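Hypothetical protein Atu0492 (Agrobacterium tumefaciens str., PDB 2GMY) is of unknown function but is probably an AhpD-like antioxidant defence protein of the carboxymuconolactone decarboxylase family. Local coordinates at the interface of chains A and B. Residues are numbered along the deposited sequence; one frame, centred on the assembly and turned at random. Chains: chain A/B, Hypothetical protein Atu0492.

Contact 1: the interface of chains A and B. Residues chain A 91, 108, 117, 120-121, 124; chain B 5, 139-140.
B:Ile5, from the N-terminal loop of one subunit, inserts among A:Phe108, A:Asp117, A:Ile120 and A:Val121 of the other. Its CB lies above one face of its own chain's B:Phe140 ring, displaced toward the rim. The CG2 branch turns to A:Val121, whose CG2 is 3.9 Å away. On the other branch, CG1 slides antiparallel past the A:Asp117 side chain and reaches the carboxylate carbon CG at 3.9 Å. The terminal CD1 packs 3.6 Å from A:Ile120 CG2 and meets the edge of the A:Phe108 ring in its plane, with CZ at 3.9 Å. B:Phe140, just after helix 117-139, works beside it: its CZ stands 3.5 Å from A:Thr124 CB, while CE1 touches the same A:Ile120 methyl. A:Thr124 is held within its own chain by two hydrogen bonds. Its hydroxyl OG1, beside the backbone N (chi1 -53°), accepts the hydrogen of A:Trp91 NE1 at 3.0 Å in the indole plane, nearly straight (172° at H), and donates to A:Ile120 O at 2.8 Å. The indole also brings its CH2 edge against B:Gly139 O. This mainly apolar patch joins one subunit's N-terminal segment and the C-terminal end of its long helix to its neighbour, and in the deposited hexamer it likely stabilises a two-fold pair.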
ATOM      1  N   TRP A  91     -15.345  -1.901  12.350  1.00 10.64           N
ATOM      2  CA  TRP A  91     -15.277  -3.342  12.135  1.00 10.61           C
ATOM      3  C   TRP A  91     -15.552  -3.686  10.678  1.00  9.91           C
ATOM      4  O   TRP A  91     -14.870  -4.546  10.090  1.00 10.57           O
ATOM      5  CB  TRP A  91     -16.274  -4.045  13.040  1.00 10.41           C
ATOM      6  CG  TRP A  91     -16.154  -5.534  13.096  1.00  9.90           C
ATOM      7  CD1 TRP A  91     -17.113  -6.447  12.733  1.00 11.18           C
ATOM      8  CD2 TRP A  91     -15.037  -6.305  13.574  1.00 10.83           C
ATOM      9  NE1 TRP A  91     -16.669  -7.725  12.958  1.00 11.35           N
ATOM     10  CE2 TRP A  91     -15.400  -7.672  13.470  1.00 10.53           C
ATOM     11  CE3 TRP A  91     -13.776  -5.978  14.079  1.00 10.09           C
ATOM     12  CZ2 TRP A  91     -14.536  -8.712  13.847  1.00 11.20           C
ATOM     13  CZ3 TRP A  91     -12.914  -7.020  14.466  1.00 10.29           C
ATOM     14  CH2 TRP A  91     -13.310  -8.365  14.349  1.00 11.16           C
ATOM     15  N   PHE A 108     -11.948  -4.639  17.394  1.00 14.41           N
ATOM     16  CA  PHE A 108     -12.827  -5.640  17.979  1.00 14.46           C
ATOM     17  C   PHE A 108     -13.339  -5.190  19.355  1.00 14.80           C
ATOM     18  O   PHE A 108     -14.520  -5.377  19.675  1.00 15.03           O
ATOM     19  CB  PHE A 108     -12.119  -6.992  18.085  1.00 14.93           C
ATOM     20  CG  PHE A 108     -13.001  -8.075  18.619  1.00 14.13           C
ATOM     21  CD1 PHE A 108     -14.088  -8.529  17.880  1.00 16.81           C
ATOM     22  CD2 PHE A 108     -12.782  -8.603  19.893  1.00 15.62           C
ATOM     23  CE1 PHE A 108     -14.933  -9.523  18.378  1.00 16.61           C
ATOM     24  CE2 PHE A 108     -13.612  -9.605  20.399  1.00 16.57           C
ATOM     25  CZ  PHE A 108     -14.701 -10.055  19.648  1.00 16.30           C
ATOM     26  N   ASP A 117     -22.032 -10.946  21.684  1.00 13.97           N
ATOM     27  CA  ASP A 117     -21.343 -11.912  20.828  1.00 14.46           C
ATOM     28  C   ASP A 117     -22.274 -12.412  19.722  1.00 15.10           C
ATOM     29  O   ASP A 117     -21.844 -12.581  18.585  1.00 14.68           O
ATOM     30  CB  ASP A 117     -20.811 -13.110  21.627  1.00 15.21           C
ATOM     31  CG  ASP A 117     -19.478 -12.832  22.310  1.00 18.28           C
ATOM     32  OD1 ASP A 117     -18.964 -11.696  22.222  1.00 20.61           O
ATOM     33  OD2 ASP A 117     -18.933 -13.782  22.926  1.00 21.47           O
ATOM     34  N   ILE A 120     -22.497  -9.790  17.121  1.00 12.54           N
ATOM     35  CA  ILE A 120     -21.223  -9.706  16.384  1.00 12.03           C
ATOM     36  C   ILE A 120     -21.110 -10.799  15.323  1.00 12.06           C
ATOM     37  O   ILE A 120     -20.627 -10.544  14.214  1.00 11.92           O
ATOM     38  CB  ILE A 120     -20.002  -9.699  17.342  1.00 12.43           C
ATOM     39  CG1 ILE A 120     -19.993  -8.391  18.143  1.00 12.53           C
ATOM     40  CG2 ILE A 120     -18.690  -9.889  16.566  1.00 13.01           C
ATOM     41  CD1 ILE A 120     -18.953  -8.330  19.270  1.00 13.24           C
ATOM     42  N   VAL A 121     -21.564 -12.013  15.641  1.00 11.84           N
ATOM     43  CA  VAL A 121     -21.550 -13.082  14.647  1.00 12.55           C
ATOM     44  C   VAL A 121     -22.449 -12.724  13.474  1.00 12.25           C
ATOM     45  O   VAL A 121     -22.052 -12.874  12.310  1.00 12.62           O
ATOM     46  CB  VAL A 121     -21.920 -14.452  15.261  1.00 12.82           C
ATOM     47  CG1 VAL A 121     -21.906 -15.542  14.182  1.00 14.08           C
ATOM     48  CG2 VAL A 121     -20.935 -14.797  16.361  1.00 12.71           C
ATOM     49  N   THR A 124     -20.756 -10.066  11.397  1.00 10.90           N
ATOM     50  CA  THR A 124     -19.583 -10.532  10.664  1.00 11.11           C
ATOM     51  C   THR A 124     -19.986 -11.410   9.466  1.00 11.34           C
ATOM     52  O   THR A 124     -19.389 -11.317   8.397  1.00 11.42           O
ATOM     53  CB  THR A 124     -18.561 -11.200  11.609  1.00 11.91           C
ATOM     54  OG1 THR A 124     -18.263 -10.296  12.694  1.00 11.59           O
ATOM     55  CG2 THR A 124     -17.275 -11.513  10.866  1.00 12.33           C
TER
ATOM     56  N   ILE B   5     -14.492 -15.295  19.932  1.00 17.69           N
ATOM     57  CA  ILE B   5     -15.865 -15.801  19.955  1.00 17.89           C
ATOM     58  C   ILE B   5     -15.930 -17.226  19.413  1.00 18.66           C
ATOM     59  O   ILE B   5     -15.331 -17.527  18.382  1.00 18.09           O
ATOM     60  CB  ILE B   5     -16.807 -14.921  19.102  1.00 17.85           C
ATOM     61  CG1 ILE B   5     -16.765 -13.460  19.573  1.00 17.30           C
ATOM     62  CG2 ILE B   5     -18.243 -15.456  19.162  1.00 17.48           C
ATOM     63  CD1 ILE B   5     -17.614 -12.510  18.725  1.00 17.77           C
ATOM     64  N   GLY B 139     -11.378 -12.864  12.117  1.00 13.04           N
ATOM     65  CA  GLY B 139     -12.135 -11.913  12.920  1.00 13.09           C
ATOM     66  C   GLY B 139     -12.347 -12.398  14.345  1.00 13.37           C
ATOM     67  O   GLY B 139     -12.301 -11.602  15.273  1.00 13.43           O
ATOM     68  N   PHE B 140     -12.590 -13.703  14.498  1.00 13.05           N
ATOM     69  CA  PHE B 140     -12.901 -14.300  15.806  1.00 13.44           C
ATOM     70  C   PHE B 140     -11.718 -15.028  16.431  1.00 13.97           C
ATOM     71  O   PHE B 140     -11.851 -15.641  17.488  1.00 14.39           O
ATOM     72  CB  PHE B 140     -14.137 -15.204  15.707  1.00 13.08           C
ATOM     73  CG  PHE B 140     -15.377 -14.464  15.260  1.00 13.52           C
ATOM     74  CD1 PHE B 140     -15.473 -13.089  15.461  1.00 13.84           C
ATOM     75  CD2 PHE B 140     -16.431 -15.134  14.656  1.00 17.17           C
ATOM     76  CE1 PHE B 140     -16.612 -12.364  15.052  1.00 13.20           C
ATOM     77  CE2 PHE B 140     -17.585 -14.418  14.240  1.00 13.85           C
ATOM     78  CZ  PHE B 140     -17.658 -13.034  14.450  1.00 15.71           C
TER

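Contact 2: the interface of chains A and B. Residues chain A 95-96, 98, 128, 131, 135; chain B 98, 131-132, 135.
B:Arg135 NE donates to the backbone oxygen A:Val95 O at 2.8 Å in a bent bond, 123° at H, the oxygen lying well out of the guanidinium plane. The arginine chain runs extended from CG to NE, with CG anti to the carbonyl carbon (chi1 -73°), and carries the guanidinium across to the end of helix 83-96. There NH2 donates to A:Thr96 O at 2.9 Å, straight at the hydrogen and in the guanidinium plane, although the nitrogen stands above the carbonyl plane. A:Ile98 CG2 sits over the centre of one guanidinium face, 3.6 Å above it; the A:Asn131 amide stacks on the group with planes 26° apart. B:Ile98 CG2 and the B:Asn131 amide pack on A:Arg135 in the same way, and the two NH2 atoms of A:Arg135 and B:Arg135 are 3.4 Å apart. The carbonyl oxygens around these groups would probably offset like charges. Where the two copies of helix 117-139 meet, B:Thr132 OG1 comes 3.1 Å from A:Gly128 O, a close but poorly directed contact, at most a weak hydrogen bond, and water 1 bridges the same two atoms. Each arginine is also tied to its own helix: B:Arg135 NH1 meets B:Asn131 OD1 at 2.9 Å, in the carbonyl plane and on a lone pair.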
ATOM      1  N   VAL A  95     -12.616  -5.672   8.683  1.00 10.80           N
ATOM      2  CA  VAL A  95     -12.941  -7.015   8.199  1.00 10.79           C
ATOM      3  C   VAL A  95     -13.028  -7.029   6.677  1.00 10.40           C
ATOM      4  O   VAL A  95     -12.623  -7.986   6.031  1.00 10.55           O
ATOM      5  CB  VAL A  95     -14.228  -7.548   8.861  1.00 10.70           C
ATOM      6  CG1 VAL A  95     -14.637  -8.901   8.289  1.00 12.22           C
ATOM      7  CG2 VAL A  95     -14.009  -7.689  10.358  1.00 12.14           C
ATOM      8  N   THR A  96     -13.551  -5.955   6.089  1.00 10.50           N
ATOM      9  CA  THR A  96     -13.562  -5.874   4.623  1.00 11.18           C
ATOM     10  C   THR A  96     -12.126  -5.903   4.074  1.00 11.83           C
ATOM     11  O   THR A  96     -11.858  -6.506   3.043  1.00 11.70           O
ATOM     12  CB  THR A  96     -14.349  -4.644   4.145  1.00 11.61           C
ATOM     13  OG1 THR A  96     -15.728  -4.826   4.495  1.00 12.30           O
ATOM     14  CG2 THR A  96     -14.247  -4.468   2.649  1.00 12.57           C
ATOM     15  N   ILE A  98      -9.524  -7.394   5.488  1.00 13.33           N
ATOM     16  CA  ILE A  98      -8.934  -8.383   6.403  1.00 13.88           C
ATOM     17  C   ILE A  98      -7.467  -8.700   6.089  1.00 13.26           C
ATOM     18  O   ILE A  98      -6.665  -8.864   7.001  1.00 13.89           O
ATOM     19  CB  ILE A  98      -9.769  -9.709   6.423  1.00 13.51           C
ATOM     20  CG1 ILE A  98      -9.453 -10.565   7.662  1.00 16.28           C
ATOM     21  CG2 ILE A  98      -9.620 -10.491   5.106  1.00 15.38           C
ATOM     22  CD1 ILE A  98     -10.054 -10.050   8.929  1.00 15.96           C
ATOM     23  N   GLY A 128     -19.346 -10.626   5.521  1.00 11.39           N
ATOM     24  CA  GLY A 128     -18.930 -11.659   4.560  1.00 11.40           C
ATOM     25  C   GLY A 128     -19.854 -11.691   3.346  1.00 11.36           C
ATOM     26  O   GLY A 128     -19.375 -11.743   2.194  1.00 12.06           O
ATOM     27  N   ASN A 131     -19.403  -8.794   1.025  1.00 11.90           N
ATOM     28  CA  ASN A 131     -18.110  -8.950   0.370  1.00 11.57           C
ATOM     29  C   ASN A 131     -18.172  -9.955  -0.794  1.00 11.63           C
ATOM     30  O   ASN A 131     -17.446  -9.822  -1.786  1.00 12.17           O
ATOM     31  CB  ASN A 131     -17.027  -9.314   1.387  1.00 12.14           C
ATOM     32  CG  ASN A 131     -16.340  -8.083   1.928  1.00 11.32           C
ATOM     33  OD1 ASN A 131     -15.376  -7.584   1.342  1.00 11.29           O
ATOM     34  ND2 ASN A 131     -16.859  -7.553   3.031  1.00 11.17           N
ATOM     35  N   ARG A 135     -17.795  -8.960  -4.883  1.00 12.33           N
ATOM     36  CA  ARG A 135     -16.884  -9.700  -5.751  1.00 12.59           C
ATOM     37  C   ARG A 135     -17.567 -10.226  -7.006  1.00 12.75           C
ATOM     38  O   ARG A 135     -16.987 -10.205  -8.094  1.00 13.46           O
ATOM     39  CB  ARG A 135     -16.202 -10.818  -4.956  1.00 12.02           C
ATOM     40  CG  ARG A 135     -15.158 -10.249  -4.008  1.00 12.41           C
ATOM     41  CD  ARG A 135     -14.623 -11.220  -2.952  1.00 13.03           C
ATOM     42  NE  ARG A 135     -13.444 -10.607  -2.330  1.00 12.91           N
ATOM     43  CZ  ARG A 135     -13.500  -9.656  -1.395  1.00 12.85           C
ATOM     44  NH1 ARG A 135     -14.677  -9.222  -0.924  1.00 12.48           N
ATOM     45  NH2 ARG A 135     -12.374  -9.133  -0.932  1.00 10.82           N
TER
ATOM     46  N   ILE B  98     -10.232  -7.638  -4.346  1.00 13.65           N
ATOM     47  CA  ILE B  98     -11.104  -6.855  -5.226  1.00 14.68           C
ATOM     48  C   ILE B  98     -10.944  -5.331  -5.057  1.00 14.97           C
ATOM     49  O   ILE B  98     -11.014  -4.588  -6.037  1.00 15.14           O
ATOM     50  CB  ILE B  98     -12.612  -7.274  -5.053  1.00 14.66           C
ATOM     51  CG1 ILE B  98     -13.444  -6.844  -6.261  1.00 16.45           C
ATOM     52  CG2 ILE B  98     -13.214  -6.747  -3.752  1.00 14.53           C
ATOM     53  CD1 ILE B  98     -13.316  -7.772  -7.479  1.00 16.34           C
ATOM     54  N   ASN B 131     -13.701 -16.342   1.272  1.00 11.51           N
ATOM     55  CA  ASN B 131     -13.452 -15.005   1.776  1.00 11.69           C
ATOM     56  C   ASN B 131     -14.309 -14.710   3.013  1.00 12.56           C
ATOM     57  O   ASN B 131     -13.875 -14.001   3.934  1.00 13.43           O
ATOM     58  CB  ASN B 131     -13.607 -13.972   0.663  1.00 11.75           C
ATOM     59  CG  ASN B 131     -12.286 -13.694  -0.031  1.00 11.98           C
ATOM     60  OD1 ASN B 131     -11.524 -12.835   0.401  1.00 12.25           O
ATOM     61  ND2 ASN B 131     -12.001 -14.436  -1.105  1.00 11.25           N
ATOM     62  N   THR B 132     -15.512 -15.281   3.042  1.00 12.02           N
ATOM     63  CA  THR B 132     -16.370 -15.171   4.219  1.00 12.92           C
ATOM     64  C   THR B 132     -15.818 -15.968   5.404  1.00 12.91           C
ATOM     65  O   THR B 132     -15.698 -15.424   6.515  1.00 12.85           O
ATOM     66  CB  THR B 132     -17.818 -15.572   3.874  1.00 12.18           C
ATOM     67  OG1 THR B 132     -18.369 -14.568   3.003  1.00 14.84           O
ATOM     68  CG2 THR B 132     -18.678 -15.641   5.144  1.00 13.83           C
ATOM     69  N   ARG B 135     -12.864 -14.250   6.930  1.00 12.08           N
ATOM     70  CA  ARG B 135     -13.209 -13.085   7.729  1.00 11.55           C
ATOM     71  C   ARG B 135     -13.764 -13.483   9.090  1.00 12.21           C
ATOM     72  O   ARG B 135     -13.449 -12.849  10.089  1.00 12.27           O
ATOM     73  CB  ARG B 135     -14.159 -12.164   6.968  1.00 12.57           C
ATOM     74  CG  ARG B 135     -13.401 -11.427   5.863  1.00 11.39           C
ATOM     75  CD  ARG B 135     -14.305 -10.726   4.857  1.00 11.59           C
ATOM     76  NE  ARG B 135     -13.474  -9.823   4.055  1.00 12.65           N
ATOM     77  CZ  ARG B 135     -12.676 -10.216   3.066  1.00 14.26           C
ATOM     78  NH1 ARG B 135     -12.630 -11.498   2.709  1.00 13.34           N
ATOM     79  NH2 ARG B 135     -11.912  -9.331   2.436  1.00 13.04           N
TER
HETATM   80  O   HOH W   1     -16.822 -12.789   1.176  1.00 18.72           O

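Contact 3: the interface of chains A and B. Residues chain A 138-139, 141; chain B 98, 102-103.
The A:Arg141 guanidinium presents an edge to the partner: the carbonyl carbons of B:Gly102 and A:Val138 lie near its plane, on either side of NH1. B:Ala103 O is set off one face instead, beyond the rim; although 3.2 Å from A:Arg141 NH2, it receives no N-H. In this member of the carboxymuconolactone decarboxylase family, the group joins the region just after helix 117-139 to the segment following helix 98-101 of the partner. A:Arg141 NH1 donates to B:Gly102 O at 2.7 Å, nearly along the C=O axis, with 153° at H. NH2 adds a weak, bent bond to the same oxygen. A:Arg141 NH1 also donates to A:Val138 O at 2.9 Å, so one nitrogen links the last turn of its own helix to the partner; the carbonyl there is approached from above its plane. The arginine chain is bent at chi2 (-68°), which brings NH1 between the two carbonyl oxygens. Nearby, A:Val138 holds CG1 opposite the backbone N (chi1 177°) and toward the partner, 3.8 Å from B:Ile98 CD1 and 3.5 Å from B:Gly102 O. A:Gly139 CA packs 3.9 Å from B:Ala103 CB. B:Gly102 and B:Ala103 both have positive phi, in or near the left-handed region, consistent with a tight turn after helix 98-101.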
ATOM      1  N   VAL A 138     -18.574  -6.794  -9.159  1.00 13.80           N
ATOM      2  CA  VAL A 138     -17.410  -6.184  -9.797  1.00 14.54           C
ATOM      3  C   VAL A 138     -16.762  -7.197 -10.747  1.00 14.92           C
ATOM      4  O   VAL A 138     -16.428  -6.869 -11.897  1.00 15.35           O
ATOM      5  CB  VAL A 138     -16.410  -5.643  -8.755  1.00 14.31           C
ATOM      6  CG1 VAL A 138     -15.160  -5.086  -9.434  1.00 14.23           C
ATOM      7  CG2 VAL A 138     -17.074  -4.561  -7.913  1.00 14.81           C
ATOM      8  N   GLY A 139     -16.602  -8.428 -10.267  1.00 14.82           N
ATOM      9  CA  GLY A 139     -16.048  -9.503 -11.075  1.00 15.56           C
ATOM     10  C   GLY A 139     -16.740  -9.688 -12.417  1.00 15.67           C
ATOM     11  O   GLY A 139     -16.076  -9.922 -13.433  1.00 16.17           O
ATOM     12  N   ARG A 141     -18.773  -7.348 -13.829  1.00 16.50           N
ATOM     13  CA  ARG A 141     -19.107  -6.020 -14.339  1.00 16.58           C
ATOM     14  C   ARG A 141     -20.621  -5.742 -14.431  1.00 16.85           C
ATOM     15  O   ARG A 141     -21.096  -5.181 -15.431  1.00 16.62           O
ATOM     16  CB  ARG A 141     -18.425  -5.790 -15.706  1.00 16.90           C
ATOM     17  CG  ARG A 141     -16.884  -5.775 -15.669  1.00 18.57           C
ATOM     18  CD  ARG A 141     -16.352  -4.554 -14.930  1.00 20.82           C
ATOM     19  NE  ARG A 141     -14.908  -4.328 -15.083  1.00 22.19           N
ATOM     20  CZ  ARG A 141     -13.995  -4.639 -14.162  1.00 22.30           C
ATOM     21  NH1 ARG A 141     -14.361  -5.222 -13.023  1.00 22.66           N
ATOM     22  NH2 ARG A 141     -12.705  -4.372 -14.376  1.00 22.47           N
TER
ATOM     23  N   ILE B  98     -10.232  -7.638  -4.346  1.00 13.65           N
ATOM     24  CA  ILE B  98     -11.104  -6.855  -5.226  1.00 14.68           C
ATOM     25  C   ILE B  98     -10.944  -5.331  -5.057  1.00 14.97           C
ATOM     26  O   ILE B  98     -11.014  -4.588  -6.037  1.00 15.14           O
ATOM     27  CB  ILE B  98     -12.612  -7.274  -5.053  1.00 14.66           C
ATOM     28  CG1 ILE B  98     -13.444  -6.844  -6.261  1.00 16.45           C
ATOM     29  CG2 ILE B  98     -13.214  -6.747  -3.752  1.00 14.53           C
ATOM     30  CD1 ILE B  98     -13.316  -7.772  -7.479  1.00 16.34           C
ATOM     31  N   GLY B 102      -9.848  -4.349  -8.698  1.00 20.27           N
ATOM     32  CA  GLY B 102     -11.074  -4.197  -9.495  1.00 21.14           C
ATOM     33  C   GLY B 102     -11.406  -5.305 -10.494  1.00 21.38           C
ATOM     34  O   GLY B 102     -12.255  -5.101 -11.367  1.00 21.84           O
ATOM     35  N   ALA B 103     -10.754  -6.470 -10.372  1.00 20.86           N
ATOM     36  CA  ALA B 103     -10.937  -7.628 -11.293  1.00 20.89           C
ATOM     37  C   ALA B 103     -10.685  -7.312 -12.783  1.00 20.51           C
ATOM     38  O   ALA B 103     -11.631  -7.275 -13.592  1.00 20.20           O
ATOM     39  CB  ALA B 103     -12.308  -8.302 -11.088  1.00 20.54           C
TER

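Contact 2 lies between the other two: the C-alpha centres of contacts 1 and 2 are about 13 Å apart, those of contacts 2 and 3 also about 13 Å, and those of contacts 1 and 3 about 26 Å, so the three follow a nearly straight course. Helix 117-139 enters all three, and B:Ile98 belongs to both contacts 2 and 3. Gly139 serves twice, from chain B in contact 1 and from chain A in contact 3. Because the interface is two-fold symmetric, each patch recurs with the chains exchanged. The three patches thus lie in a row along the same interface, presumably pairing subunits within the deposited hexamer.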